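Local coordinates for probable secreted solute-binding lipoprotein (Streptomyces coelicolor, PDB 3I3V) that probably binds a solute outside the cell and delivers it to a membrane transporter, as bacterial extracellular solute-binding proteins do, at residues C[100-105]-C[281-286]; C[126-131]-C[242-247]; C[176-181]-C[210-215]; C[194-199]-C[358-363]; C[274-279]-C[352-357]. All blocks are in the same frame, centred on the assembly; numbering follows the deposited sequence.

Contact 1: residues C[100-105]-C[281-286]; sequences RVLPAA and VIRAYT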
# COMPACT_ATOMS: atom_id res chain seq x y z
N ARG C 100 -3.56 -36.66 8.64
CA ARG C 100 -2.58 -37.36 7.82
C ARG C 100 -2.91 -38.85 8.02
O ARG C 100 -2.42 -39.71 7.29
CB ARG C 100 -1.15 -37.09 8.32
CG ARG C 100 -0.56 -35.77 7.88
CD ARG C 100 -0.22 -35.79 6.40
NE ARG C 100 0.88 -36.70 6.10
CZ ARG C 100 0.83 -37.69 5.22
NH1 ARG C 100 -0.28 -37.91 4.52
NH2 ARG C 100 1.88 -38.47 5.03
N VAL C 101 -3.76 -39.11 9.01
CA VAL C 101 -4.18 -40.46 9.38
C VAL C 101 -5.56 -40.85 8.84
O VAL C 101 -6.51 -40.06 8.92
CB VAL C 101 -4.23 -40.61 10.92
CG1 VAL C 101 -4.51 -42.06 11.30
CG2 VAL C 101 -2.93 -40.11 11.55
N LEU C 102 -5.69 -42.06 8.30
CA LEU C 102 -6.97 -42.52 7.79
C LEU C 102 -7.97 -42.51 8.95
O LEU C 102 -7.69 -43.08 10.00
CB LEU C 102 -6.81 -43.94 7.24
CG LEU C 102 -6.61 -44.17 5.73
CD1 LEU C 102 -6.14 -42.91 5.05
CD2 LEU C 102 -5.62 -45.30 5.54
N PRO C 103 -9.14 -41.87 8.78
CA PRO C 103 -10.14 -41.81 9.85
C PRO C 103 -10.36 -43.13 10.59
O PRO C 103 -10.37 -43.15 11.83
CB PRO C 103 -11.39 -41.34 9.11
CG PRO C 103 -10.83 -40.43 8.09
CD PRO C 103 -9.66 -41.23 7.55
N ALA C 104 -10.53 -44.22 9.86
CA ALA C 104 -10.73 -45.52 10.48
C ALA C 104 -9.50 -45.93 11.29
O ALA C 104 -9.61 -46.53 12.36
CB ALA C 104 -11.04 -46.57 9.42
N ALA C 105 -8.32 -45.62 10.78
CA ALA C 105 -7.09 -45.96 11.48
C ALA C 105 -7.01 -45.23 12.82
O ALA C 105 -6.68 -45.83 13.84
CB ALA C 105 -5.89 -45.62 10.63
N VAL C 281 -13.48 -57.24 2.00
CA VAL C 281 -12.05 -57.46 2.12
C VAL C 281 -11.67 -57.06 3.55
O VAL C 281 -12.25 -56.13 4.10
CB VAL C 281 -11.21 -56.60 1.12
CG1 VAL C 281 -11.73 -56.78 -0.29
CG2 VAL C 281 -11.24 -55.14 1.53
N ILE C 282 -10.72 -57.77 4.15
CA ILE C 282 -10.27 -57.46 5.50
C ILE C 282 -9.27 -56.31 5.48
O ILE C 282 -8.39 -56.26 4.63
CB ILE C 282 -9.57 -58.68 6.18
CG1 ILE C 282 -10.58 -59.77 6.49
CG2 ILE C 282 -8.86 -58.24 7.46
CD1 ILE C 282 -9.96 -61.01 7.14
N ARG C 283 -9.42 -55.38 6.42
CA ARG C 283 -8.49 -54.27 6.55
C ARG C 283 -8.29 -54.01 8.04
O ARG C 283 -9.27 -53.90 8.79
CB ARG C 283 -9.01 -53.01 5.85
CG ARG C 283 -8.98 -53.08 4.32
CD ARG C 283 -9.37 -51.75 3.66
NE ARG C 283 -8.31 -50.73 3.72
CZ ARG C 283 -8.47 -49.45 3.38
NH1 ARG C 283 -9.65 -49.02 2.96
NH2 ARG C 283 -7.45 -48.60 3.46
N ALA C 284 -7.03 -53.94 8.45
CA ALA C 284 -6.67 -53.68 9.84
C ALA C 284 -5.66 -52.54 9.79
O ALA C 284 -4.82 -52.48 8.89
CB ALA C 284 -6.05 -54.92 10.48
N TYR C 285 -5.75 -51.62 10.75
CA TYR C 285 -4.85 -50.47 10.78
C TYR C 285 -4.02 -50.45 12.05
O TYR C 285 -3.45 -49.42 12.40
CB TYR C 285 -5.67 -49.18 10.70
CG TYR C 285 -6.58 -49.10 9.50
CD1 TYR C 285 -6.07 -48.84 8.23
CD2 TYR C 285 -7.95 -49.33 9.63
CE1 TYR C 285 -6.91 -48.80 7.11
CE2 TYR C 285 -8.79 -49.30 8.52
CZ TYR C 285 -8.26 -49.04 7.26
OH TYR C 285 -9.09 -49.06 6.16
N THR C 286 -3.95 -51.58 12.75
CA THR C 286 -3.20 -51.61 13.99
C THR C 286 -1.94 -52.44 14.03
O THR C 286 -1.61 -53.04 15.05
CB THR C 286 -4.11 -51.99 15.18
OG1 THR C 286 -4.83 -53.20 14.88
CG2 THR C 286 -5.08 -50.86 15.49
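With CG anti to the carbonyl carbon (chi1 -56°) and the ring turned by a chi2 of -76°, Tyr285 aims its side chain at the first turn of helix 103-108. The ring is the broad surface of the contact, and three small or branched residues gather on it. Ala105 sits closest to the root: its CB is 3.6 Å from Tyr285 CB, while its backbone N lies over one face of the ring. Farther out, Ala104 CB approaches obliquely at Tyr285 CE2, 3.7 Å away. Leu102 also approaches obliquely, its side chain crossing that of the tyrosine at about a right angle and bringing CD2 to 4.0 Å from Tyr285 CE1. Leu102 is also the N-cap residue, so the cap and the first turn of the helix share one aromatic partner. The same methyl comes near Arg283 NH2. The phenol oxygen finds its hydrogen bond outside the two segments, with Gln353 OE1. Around this apolar patch, Tyr285 also touches Ala123 of strand 122-131, its carbonyl is bonded to the indole of Trp109, and strand 280-284, which runs into it, lies between strands 122-131 and 352-354.

Contact 2: residues C[126-131]-C[242-247]; sequences WPVAYN and AAVQSA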
# COMPACT_ATOMS: atom_id res chain seq x y z
N TRP C 126 -6.29 -57.02 3.02
CA TRP C 126 -6.43 -58.47 2.95
C TRP C 126 -7.56 -58.80 1.98
O TRP C 126 -8.66 -59.15 2.40
CB TRP C 126 -6.78 -58.99 4.35
CG TRP C 126 -6.53 -60.43 4.64
CD1 TRP C 126 -6.87 -61.51 3.88
CD2 TRP C 126 -5.98 -60.95 5.85
NE1 TRP C 126 -6.57 -62.67 4.55
CE2 TRP C 126 -6.02 -62.36 5.76
CE3 TRP C 126 -5.45 -60.36 7.01
CZ2 TRP C 126 -5.55 -63.19 6.79
CZ3 TRP C 126 -4.98 -61.19 8.03
CH2 TRP C 126 -5.04 -62.58 7.91
N PRO C 127 -7.30 -58.71 0.66
CA PRO C 127 -8.32 -59.00 -0.35
C PRO C 127 -8.38 -60.44 -0.89
O PRO C 127 -7.68 -61.33 -0.42
CB PRO C 127 -7.98 -58.01 -1.45
CG PRO C 127 -6.46 -58.10 -1.45
CD PRO C 127 -6.11 -58.10 0.04
N VAL C 128 -9.22 -60.62 -1.90
CA VAL C 128 -9.39 -61.91 -2.56
C VAL C 128 -8.79 -61.83 -3.97
O VAL C 128 -9.16 -60.97 -4.76
CB VAL C 128 -10.88 -62.29 -2.69
CG1 VAL C 128 -11.00 -63.69 -3.26
CG2 VAL C 128 -11.56 -62.22 -1.34
N ALA C 129 -7.85 -62.73 -4.25
CA ALA C 129 -7.19 -62.78 -5.55
C ALA C 129 -7.83 -63.88 -6.42
O ALA C 129 -8.05 -65.00 -5.95
CB ALA C 129 -5.70 -63.06 -5.36
N TYR C 130 -8.12 -63.53 -7.67
CA TYR C 130 -8.74 -64.44 -8.64
C TYR C 130 -7.83 -64.65 -9.85
O TYR C 130 -7.49 -63.70 -10.55
CB TYR C 130 -10.08 -63.87 -9.12
CG TYR C 130 -11.10 -63.64 -8.02
CD1 TYR C 130 -12.07 -64.60 -7.73
CD2 TYR C 130 -11.10 -62.47 -7.27
CE1 TYR C 130 -13.01 -64.39 -6.73
CE2 TYR C 130 -12.04 -62.25 -6.26
CZ TYR C 130 -12.99 -63.22 -6.00
OH TYR C 130 -13.93 -63.02 -5.02
N ASN C 131 -7.45 -65.90 -10.10
CA ASN C 131 -6.60 -66.22 -11.23
C ASN C 131 -7.46 -66.29 -12.50
O ASN C 131 -8.26 -67.20 -12.68
CB ASN C 131 -5.89 -67.56 -10.96
CG ASN C 131 -4.97 -67.99 -12.09
OD1 ASN C 131 -4.03 -68.76 -11.88
ND2 ASN C 131 -5.25 -67.52 -13.30
N ALA C 242 -5.13 -74.11 -7.75
CA ALA C 242 -6.38 -73.53 -7.24
C ALA C 242 -6.43 -72.13 -7.84
O ALA C 242 -5.40 -71.49 -7.98
CB ALA C 242 -6.38 -73.47 -5.72
N ALA C 243 -7.62 -71.65 -8.16
CA ALA C 243 -7.79 -70.35 -8.79
C ALA C 243 -8.14 -69.16 -7.90
O ALA C 243 -8.01 -68.01 -8.33
CB ALA C 243 -8.82 -70.46 -9.90
N VAL C 244 -8.59 -69.40 -6.68
CA VAL C 244 -8.94 -68.28 -5.81
C VAL C 244 -8.25 -68.37 -4.46
O VAL C 244 -8.07 -69.46 -3.91
CB VAL C 244 -10.46 -68.20 -5.57
CG1 VAL C 244 -10.78 -66.92 -4.78
CG2 VAL C 244 -11.20 -68.21 -6.89
N GLN C 245 -7.87 -67.22 -3.92
CA GLN C 245 -7.20 -67.20 -2.64
C GLN C 245 -7.36 -65.88 -1.92
O GLN C 245 -7.06 -64.83 -2.48
CB GLN C 245 -5.70 -67.44 -2.84
CG GLN C 245 -4.90 -67.35 -1.57
CD GLN C 245 -3.41 -67.30 -1.84
OE1 GLN C 245 -2.61 -67.80 -1.04
NE2 GLN C 245 -3.02 -66.69 -2.94
N SER C 246 -7.84 -65.94 -0.68
CA SER C 246 -7.96 -64.74 0.12
C SER C 246 -6.66 -64.67 0.93
O SER C 246 -6.28 -65.64 1.57
CB SER C 246 -9.14 -64.85 1.08
OG SER C 246 -9.15 -63.74 1.96
N ALA C 247 -5.98 -63.53 0.92
CA ALA C 247 -4.74 -63.48 1.67
C ALA C 247 -4.20 -62.07 1.85
O ALA C 247 -4.50 -61.19 1.05
CB ALA C 247 -3.70 -64.34 0.98
O HOH W 1 -10.21 -61.36 2.05
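Strands 128-131 and 244-246 form an antiparallel pair in the larger mixed sheet of this solute-binding fold, with 166° between their directions. Main-chain hydrogen bonds carry the pairing. Ala129 and Gln245 are a hydrogen-bonded pair, with Ala129 N 2.9 Å from Gln245 O and Gln245 N 3.0 Å from Ala129 O. The first of these donors stands above the carbonyl plane, whereas the second lies in it. Two more bonds extend the pairing: Asn131 N reaches Ala243 O at 2.8 Å, where the chain turns a corner, and Ala247 N approaches Pro127 O at 3.1 Å, nearly along the C=O axis.

Apolar contacts line the face that bears Val128, Tyr130, Val244 and Ser246. Val244 CG1, anti to its backbone N, is 3.6 Å from Val128 CG1. Its CG2 rests against Tyr130 CD1, the two side chains lying side by side and pointing the same way, while the phenol bonds Gly267 O beyond the pair.

Trp126 adds an aromatic contact: with CG anti to the backbone N (chi1 -160°), Ala247 C lies over one face of the indole, 3.4 Å from Trp126 CD1. An alanine here would lose the indole and would probably loosen the packing against Ala247 and against Trp172 and Lys176 of helix 172-182.

A water completes the join, donating to Trp126 O at 2.7 Å and accepting from Ser246 OG at 2.6 Å.

Contact 3: residues C[176-181]-C[210-215]; sequences KLLAQI and EYFAHL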
# COMPACT_ATOMS: atom_id res chain seq x y z
N LYS C 176 -9.25 -66.69 9.78
CA LYS C 176 -9.55 -65.33 9.35
C LYS C 176 -10.59 -65.29 8.21
O LYS C 176 -11.45 -64.40 8.17
CB LYS C 176 -8.28 -64.62 8.89
CG LYS C 176 -7.94 -63.35 9.68
CD LYS C 176 -7.53 -63.65 11.12
CE LYS C 176 -6.17 -64.29 11.17
NZ LYS C 176 -5.80 -64.73 12.55
N LEU C 177 -10.52 -66.25 7.28
CA LEU C 177 -11.46 -66.29 6.15
C LEU C 177 -12.86 -66.64 6.63
O LEU C 177 -13.85 -66.07 6.16
CB LEU C 177 -11.02 -67.31 5.10
CG LEU C 177 -11.26 -66.99 3.61
CD1 LEU C 177 -11.55 -68.28 2.87
CD2 LEU C 177 -12.41 -66.02 3.43
N LEU C 178 -12.95 -67.58 7.58
CA LEU C 178 -14.24 -67.99 8.14
C LEU C 178 -14.90 -66.80 8.83
O LEU C 178 -16.10 -66.57 8.71
CB LEU C 178 -14.05 -69.11 9.18
CG LEU C 178 -15.21 -70.04 9.57
CD1 LEU C 178 -15.18 -70.23 11.07
CD2 LEU C 178 -16.58 -69.51 9.14
N ALA C 179 -14.09 -66.05 9.58
CA ALA C 179 -14.58 -64.89 10.30
C ALA C 179 -15.00 -63.79 9.34
O ALA C 179 -15.93 -63.04 9.62
CB ALA C 179 -13.49 -64.37 11.25
N GLN C 180 -14.33 -63.70 8.20
CA GLN C 180 -14.68 -62.69 7.20
C GLN C 180 -16.01 -63.04 6.54
O GLN C 180 -16.89 -62.19 6.36
CB GLN C 180 -13.57 -62.57 6.15
CG GLN C 180 -14.06 -62.04 4.81
CD GLN C 180 -12.94 -61.67 3.87
OE1 GLN C 180 -11.78 -62.05 4.07
NE2 GLN C 180 -13.28 -60.93 2.82
N ILE C 181 -16.16 -64.31 6.17
CA ILE C 181 -17.39 -64.77 5.53
C ILE C 181 -18.55 -64.62 6.53
O ILE C 181 -19.61 -64.10 6.17
CB ILE C 181 -17.25 -66.25 5.05
CG1 ILE C 181 -16.09 -66.35 4.05
CG2 ILE C 181 -18.54 -66.72 4.38
CD1 ILE C 181 -15.69 -67.75 3.63
N GLU C 210 -24.57 -69.76 8.24
CA GLU C 210 -25.38 -70.51 7.28
C GLU C 210 -24.72 -70.30 5.92
O GLU C 210 -24.42 -71.26 5.20
CB GLU C 210 -26.81 -69.97 7.19
CG GLU C 210 -27.70 -70.17 8.40
CD GLU C 210 -29.12 -69.63 8.16
OE1 GLU C 210 -29.92 -69.62 9.13
OE2 GLU C 210 -29.44 -69.23 7.01
N TYR C 211 -24.49 -69.04 5.59
CA TYR C 211 -23.88 -68.69 4.32
C TYR C 211 -22.60 -69.50 4.16
O TYR C 211 -22.41 -70.18 3.16
CB TYR C 211 -23.59 -67.19 4.27
CG TYR C 211 -22.96 -66.74 2.97
CD1 TYR C 211 -23.36 -67.30 1.75
CD2 TYR C 211 -21.97 -65.75 2.95
CE1 TYR C 211 -22.79 -66.89 0.54
CE2 TYR C 211 -21.39 -65.33 1.76
CZ TYR C 211 -21.80 -65.90 0.56
OH TYR C 211 -21.23 -65.50 -0.62
N PHE C 212 -21.73 -69.45 5.17
CA PHE C 212 -20.48 -70.19 5.12
C PHE C 212 -20.71 -71.67 4.86
O PHE C 212 -20.06 -72.27 4.00
CB PHE C 212 -19.72 -70.05 6.43
CG PHE C 212 -18.49 -70.91 6.50
CD1 PHE C 212 -17.31 -70.50 5.89
CD2 PHE C 212 -18.53 -72.15 7.13
CE1 PHE C 212 -16.18 -71.30 5.91
CE2 PHE C 212 -17.40 -72.97 7.15
CZ PHE C 212 -16.22 -72.54 6.54
N ALA C 213 -21.62 -72.27 5.62
CA ALA C 213 -21.93 -73.70 5.49
C ALA C 213 -22.46 -74.04 4.11
O ALA C 213 -22.18 -75.13 3.59
CB ALA C 213 -22.95 -74.11 6.55
N HIS C 214 -23.21 -73.13 3.52
CA HIS C 214 -23.76 -73.33 2.18
C HIS C 214 -22.58 -73.38 1.20
O HIS C 214 -22.41 -74.37 0.48
CB HIS C 214 -24.73 -72.18 1.85
CG HIS C 214 -25.48 -72.37 0.57
ND1 HIS C 214 -26.06 -73.56 0.20
CD2 HIS C 214 -25.79 -71.49 -0.42
CE1 HIS C 214 -26.69 -73.41 -0.95
NE2 HIS C 214 -26.54 -72.16 -1.35
N LEU C 215 -21.76 -72.33 1.19
CA LEU C 215 -20.60 -72.27 0.30
C LEU C 215 -19.70 -73.50 0.42
O LEU C 215 -19.37 -74.13 -0.58
CB LEU C 215 -19.78 -71.01 0.58
CG LEU C 215 -20.45 -69.67 0.24
CD1 LEU C 215 -19.59 -68.51 0.69
CD2 LEU C 215 -20.69 -69.60 -1.26
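Two helices cross here with a 9.9 Å closest approach between their short axes and 120° between their directions, and no hydrogen bond links them. Tyr211 is the first residue of helix 203-217 in this region to make contact: its CD2 is 3.8 Å from Ile181 CG2, the tyrosine and isoleucine side chains crossing at about a right angle. One turn later in the same helix, Leu215 CD1 lies over one face of this ring, toward the rim.

Phe212 is the principal partner. Its CG is anti to the backbone N (chi1 174°), which carries the ring across to helix 172-182, where two side chains meet it differently. Leu178 CD2 lies over the centre of one face, 3.5 Å from the ring centroid and 14° off the normal, a close CH-pi contact. Ile181 CD1 instead lies in the plane of the ring, at its edge, 3.9 Å from CD1 of Phe212. An alanine in place of Phe212 would remove both approaches and would probably leave Leu178 and Ile181 less well packed.

Leu215 ends the series, its CD1 4.2 Å from Ile181 CG2, so that this one isoleucine branch touches both Tyr211 and Leu215.

Beyond the pair, Phe212 packs edge-to-face with Phe377 of helix 363-377 and Leu215 meets helix 147-159. Helix 172-182 in turn rests on the sheet, through Gln180 and Leu177 against Ser246 and through Gln180 and Lys176 against Ile282.

Contact 4: residues C[194-199]-C[358-363]; sequences VYSTGD and DVYVPP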
# COMPACT_ATOMS: atom_id res chain seq x y z
N VAL C 194 -19.23 -59.93 18.65
CA VAL C 194 -19.17 -61.37 18.40
C VAL C 194 -17.82 -61.97 18.77
O VAL C 194 -17.75 -62.91 19.56
CB VAL C 194 -19.47 -61.70 16.91
CG1 VAL C 194 -19.36 -63.19 16.67
CG2 VAL C 194 -20.86 -61.23 16.55
N TYR C 195 -16.73 -61.43 18.22
CA TYR C 195 -15.40 -61.97 18.50
C TYR C 195 -14.79 -61.61 19.84
O TYR C 195 -13.78 -62.19 20.22
CB TYR C 195 -14.45 -61.60 17.36
CG TYR C 195 -14.74 -62.43 16.15
CD1 TYR C 195 -14.25 -63.73 16.04
CD2 TYR C 195 -15.65 -61.98 15.19
CE1 TYR C 195 -14.65 -64.57 15.01
CE2 TYR C 195 -16.06 -62.82 14.16
CZ TYR C 195 -15.56 -64.11 14.08
OH TYR C 195 -16.00 -64.95 13.10
N SER C 196 -15.41 -60.68 20.56
CA SER C 196 -14.91 -60.30 21.89
C SER C 196 -15.52 -61.18 22.98
O SER C 196 -14.82 -61.60 23.91
CB SER C 196 -15.25 -58.83 22.21
OG SER C 196 -14.33 -57.95 21.60
N THR C 197 -16.81 -61.48 22.84
CA THR C 197 -17.56 -62.28 23.81
C THR C 197 -17.77 -63.74 23.42
O THR C 197 -18.12 -64.57 24.27
CB THR C 197 -18.94 -61.65 24.04
OG1 THR C 197 -19.69 -61.70 22.82
CG2 THR C 197 -18.80 -60.19 24.47
N GLY C 198 -17.56 -64.05 22.14
CA GLY C 198 -17.75 -65.41 21.67
C GLY C 198 -19.23 -65.75 21.56
O GLY C 198 -19.63 -66.89 21.77
N ASP C 199 -20.04 -64.74 21.23
CA ASP C 199 -21.48 -64.91 21.11
C ASP C 199 -21.89 -65.03 19.64
O ASP C 199 -22.24 -64.04 18.99
CB ASP C 199 -22.19 -63.73 21.77
CG ASP C 199 -23.70 -63.82 21.68
OD1 ASP C 199 -24.24 -64.94 21.75
OD2 ASP C 199 -24.34 -62.75 21.56
N ASP C 358 -8.33 -60.52 15.38
CA ASP C 358 -7.15 -60.58 16.24
C ASP C 358 -7.11 -59.74 17.52
O ASP C 358 -6.99 -60.29 18.61
CB ASP C 358 -5.91 -60.27 15.40
CG ASP C 358 -5.65 -61.34 14.37
OD1 ASP C 358 -6.64 -61.91 13.86
OD2 ASP C 358 -4.48 -61.61 14.06
N VAL C 359 -7.22 -58.43 17.38
CA VAL C 359 -7.16 -57.54 18.53
C VAL C 359 -8.24 -57.79 19.58
O VAL C 359 -8.01 -57.56 20.76
CB VAL C 359 -7.30 -56.06 18.10
CG1 VAL C 359 -6.43 -55.17 18.99
CG2 VAL C 359 -6.93 -55.90 16.63
N TYR C 360 -9.40 -58.27 19.14
CA TYR C 360 -10.53 -58.49 20.04
C TYR C 360 -10.69 -59.88 20.64
O TYR C 360 -11.41 -60.05 21.63
CB TYR C 360 -11.83 -58.10 19.34
CG TYR C 360 -11.72 -56.82 18.54
CD1 TYR C 360 -11.30 -56.85 17.21
CD2 TYR C 360 -12.01 -55.58 19.11
CE1 TYR C 360 -11.16 -55.68 16.47
CE2 TYR C 360 -11.88 -54.40 18.38
CZ TYR C 360 -11.45 -54.45 17.06
OH TYR C 360 -11.32 -53.28 16.33
N VAL C 361 -10.04 -60.87 20.05
CA VAL C 361 -10.14 -62.23 20.54
C VAL C 361 -9.26 -62.44 21.78
O VAL C 361 -8.04 -62.28 21.70
CB VAL C 361 -9.70 -63.26 19.46
CG1 VAL C 361 -9.74 -64.66 20.03
CG2 VAL C 361 -10.62 -63.16 18.23
N PRO C 362 -9.86 -62.79 22.93
CA PRO C 362 -9.07 -63.01 24.14
C PRO C 362 -8.02 -64.05 23.78
O PRO C 362 -8.35 -65.08 23.18
CB PRO C 362 -10.10 -63.56 25.13
CG PRO C 362 -11.38 -62.90 24.69
CD PRO C 362 -11.30 -63.03 23.18
N PRO C 363 -6.74 -63.80 24.12
CA PRO C 363 -5.68 -64.76 23.79
C PRO C 363 -6.00 -66.22 24.14
O PRO C 363 -5.57 -67.14 23.45
CB PRO C 363 -4.47 -64.22 24.57
CG PRO C 363 -4.73 -62.75 24.60
CD PRO C 363 -6.21 -62.68 24.91
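Two tyrosines flank this contact, and the rings of both lead away from it. The CB of Tyr360 points toward helix 188-197; with CG anti to the carbonyl carbon (chi1 -42°) the ring then leads off toward Leu355. Ser196 meets that CB with its hydroxyl: OG is 3.4 Å from Tyr360 CB and only obliquely placed to the ring. The serine is turned back on its own helix, OG lying beside the backbone N and hydrogen-bonded to the carbonyl of Arg192.

Tyr195 differs: its CB passes alongside the loop, 4.2 Å from Val361 CG2, the valine branch that stands anti to the carbonyl carbon, and the ring continues to Ala179 and Ile182 of helix 172-182 and packs edge-to-face with Phe200. Pro362 touches the last turn at its rim, CG 3.8 Å from Ser196 O.

Between these side chains the backbones come close. Ser196 CA points its hydrogen at Tyr360 O, 3.5 Å away and nearly straight at 162°. Tyr195 O and Tyr360 O are also 3.5 Å apart, but both are acceptors and do not bond; the former is engaged by the hydroxyl of Tyr394.

The helix end thus meets the loop through a CH...O contact and van der Waals surfaces, with no conventional hydrogen bond across. The two neighbouring carbonyl oxygens would probably repel each other mildly, and the Tyr394 bond is likely to ease that on the helix side.

Contact 5: residues C[274-279]-C[352-357]; sequences AAHDGP and SQVLLP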
# COMPACT_ATOMS: atom_id res chain seq x y z
N ALA C 274 -26.75 -58.96 2.54
CA ALA C 274 -25.55 -58.83 3.36
C ALA C 274 -25.59 -57.48 4.06
O ALA C 274 -26.41 -56.62 3.73
CB ALA C 274 -24.31 -58.94 2.48
N ALA C 275 -24.70 -57.29 5.03
CA ALA C 275 -24.64 -56.03 5.77
C ALA C 275 -23.60 -55.08 5.19
O ALA C 275 -23.19 -54.13 5.84
CB ALA C 275 -24.33 -56.29 7.24
N HIS C 276 -23.18 -55.32 3.95
CA HIS C 276 -22.18 -54.47 3.30
C HIS C 276 -22.52 -54.31 1.83
O HIS C 276 -23.12 -55.19 1.23
CB HIS C 276 -20.79 -55.11 3.39
CG HIS C 276 -20.44 -55.63 4.75
ND1 HIS C 276 -19.99 -54.82 5.76
CD2 HIS C 276 -20.50 -56.88 5.26
CE1 HIS C 276 -19.78 -55.54 6.84
NE2 HIS C 276 -20.08 -56.80 6.57
N ASP C 277 -22.12 -53.18 1.24
CA ASP C 277 -22.38 -52.98 -0.17
C ASP C 277 -21.53 -54.02 -0.90
O ASP C 277 -21.79 -54.32 -2.06
CB ASP C 277 -21.98 -51.57 -0.61
CG ASP C 277 -22.67 -50.49 0.22
OD1 ASP C 277 -23.83 -50.70 0.63
OD2 ASP C 277 -22.04 -49.42 0.44
N GLY C 278 -20.54 -54.55 -0.18
CA GLY C 278 -19.62 -55.59 -0.65
C GLY C 278 -19.24 -55.64 -2.12
O GLY C 278 -19.69 -54.81 -2.90
N PRO C 279 -18.43 -56.63 -2.55
CA PRO C 279 -17.75 -57.70 -1.81
C PRO C 279 -16.81 -57.21 -0.72
O PRO C 279 -16.25 -56.11 -0.79
CB PRO C 279 -17.03 -58.46 -2.91
CG PRO C 279 -17.93 -58.27 -4.09
CD PRO C 279 -18.23 -56.80 -3.99
N SER C 352 -16.13 -53.74 0.23
CA SER C 352 -16.43 -53.32 1.59
C SER C 352 -15.48 -53.88 2.65
O SER C 352 -15.09 -55.05 2.60
CB SER C 352 -17.87 -53.71 1.96
OG SER C 352 -18.80 -53.06 1.12
N GLN C 353 -15.12 -53.03 3.61
CA GLN C 353 -14.21 -53.41 4.68
C GLN C 353 -14.88 -54.22 5.77
O GLN C 353 -15.96 -53.86 6.23
CB GLN C 353 -13.63 -52.18 5.38
CG GLN C 353 -12.71 -51.28 4.60
CD GLN C 353 -12.21 -50.14 5.46
OE1 GLN C 353 -11.63 -50.36 6.53
NE2 GLN C 353 -12.42 -48.91 5.00
N VAL C 354 -14.22 -55.29 6.20
CA VAL C 354 -14.72 -56.08 7.32
C VAL C 354 -13.57 -56.10 8.32
O VAL C 354 -12.45 -55.72 7.99
CB VAL C 354 -15.15 -57.51 6.93
CG1 VAL C 354 -16.35 -57.43 6.00
CG2 VAL C 354 -13.99 -58.26 6.29
N LEU C 355 -13.83 -56.56 9.53
CA LEU C 355 -12.79 -56.52 10.53
C LEU C 355 -11.88 -57.73 10.73
O LEU C 355 -12.22 -58.87 10.38
CB LEU C 355 -13.44 -56.07 11.85
CG LEU C 355 -13.29 -56.76 13.19
CD1 LEU C 355 -14.05 -55.93 14.22
CD2 LEU C 355 -13.86 -58.17 13.14
N LEU C 356 -10.68 -57.45 11.25
CA LEU C 356 -9.69 -58.46 11.57
C LEU C 356 -9.90 -58.73 13.07
O LEU C 356 -9.61 -57.88 13.90
CB LEU C 356 -8.27 -57.93 11.34
CG LEU C 356 -7.20 -58.92 11.84
CD1 LEU C 356 -7.32 -60.20 11.06
CD2 LEU C 356 -5.80 -58.33 11.68
N PRO C 357 -10.41 -59.92 13.42
CA PRO C 357 -10.69 -60.32 14.80
C PRO C 357 -9.55 -60.27 15.83
O PRO C 357 -9.79 -60.00 17.00
CB PRO C 357 -11.24 -61.73 14.65
CG PRO C 357 -11.80 -61.74 13.25
CD PRO C 357 -10.73 -61.02 12.49
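Ser352 is where the loop 274-279 grips the strand most tightly, through its backbone N, which donates to Pro279 O at 2.6 Å (N-H...O 158°), the donor standing above the carbonyl plane. Its hydroxyl, held beside the backbone N, takes only a weak hydrogen bond from Gly278 N, whose position is less certain. Positive phi at Gly278 and a cis peptide before Pro279 bend the loop round this serine, and Ser352 CB packs 3.5 Å from His276 CB.

The looser, solvent side begins at Asp277 and Gln353. Of the exposed Asp277 side chain, CB comes within 3.9 Å of Ser352 OG, and the CB of Gln353 points away from the loop. Intermediate between these is the His276 ring: Val354 CG1 lies over one face, 4.1 Å from the centroid and 22° off the normal, while Ala275 CB lies on the opposite side, both toward the rim. NE2 is hydrogen-bonded to Gln183 O, which is likely to hold the turn of the ring.

The loop leads directly into strand 280-284, the parallel neighbour of strand 352-354, where Ser352 and Val354 both bond the backbone of Val281, and Val354 packs on Gln180 of helix 172-182.

In the fold
From the N terminus, residues 100-105 open the longest loop, that of contact 1. Inside it lies contact 2, opened at 126-131, and inside that contact 3, which joins 176-181 to 210-215. The chain closes these from the inside outward, at 210-215, 242-247 and 281-286. Contact 4 starts at 194-199, within all three loops, and closes only at 358-363, so it crosses each. Contact 5 begins at 274-279, follows contacts 2 and 3 in series, crosses contact 1 and is nested in contact 4. Contacts 1, 2 and 5 reach one sheet, contact 3 packs helices beside it, and contact 4 ties helix 188-197 to the loop between strand 352-354 and helix 363-377.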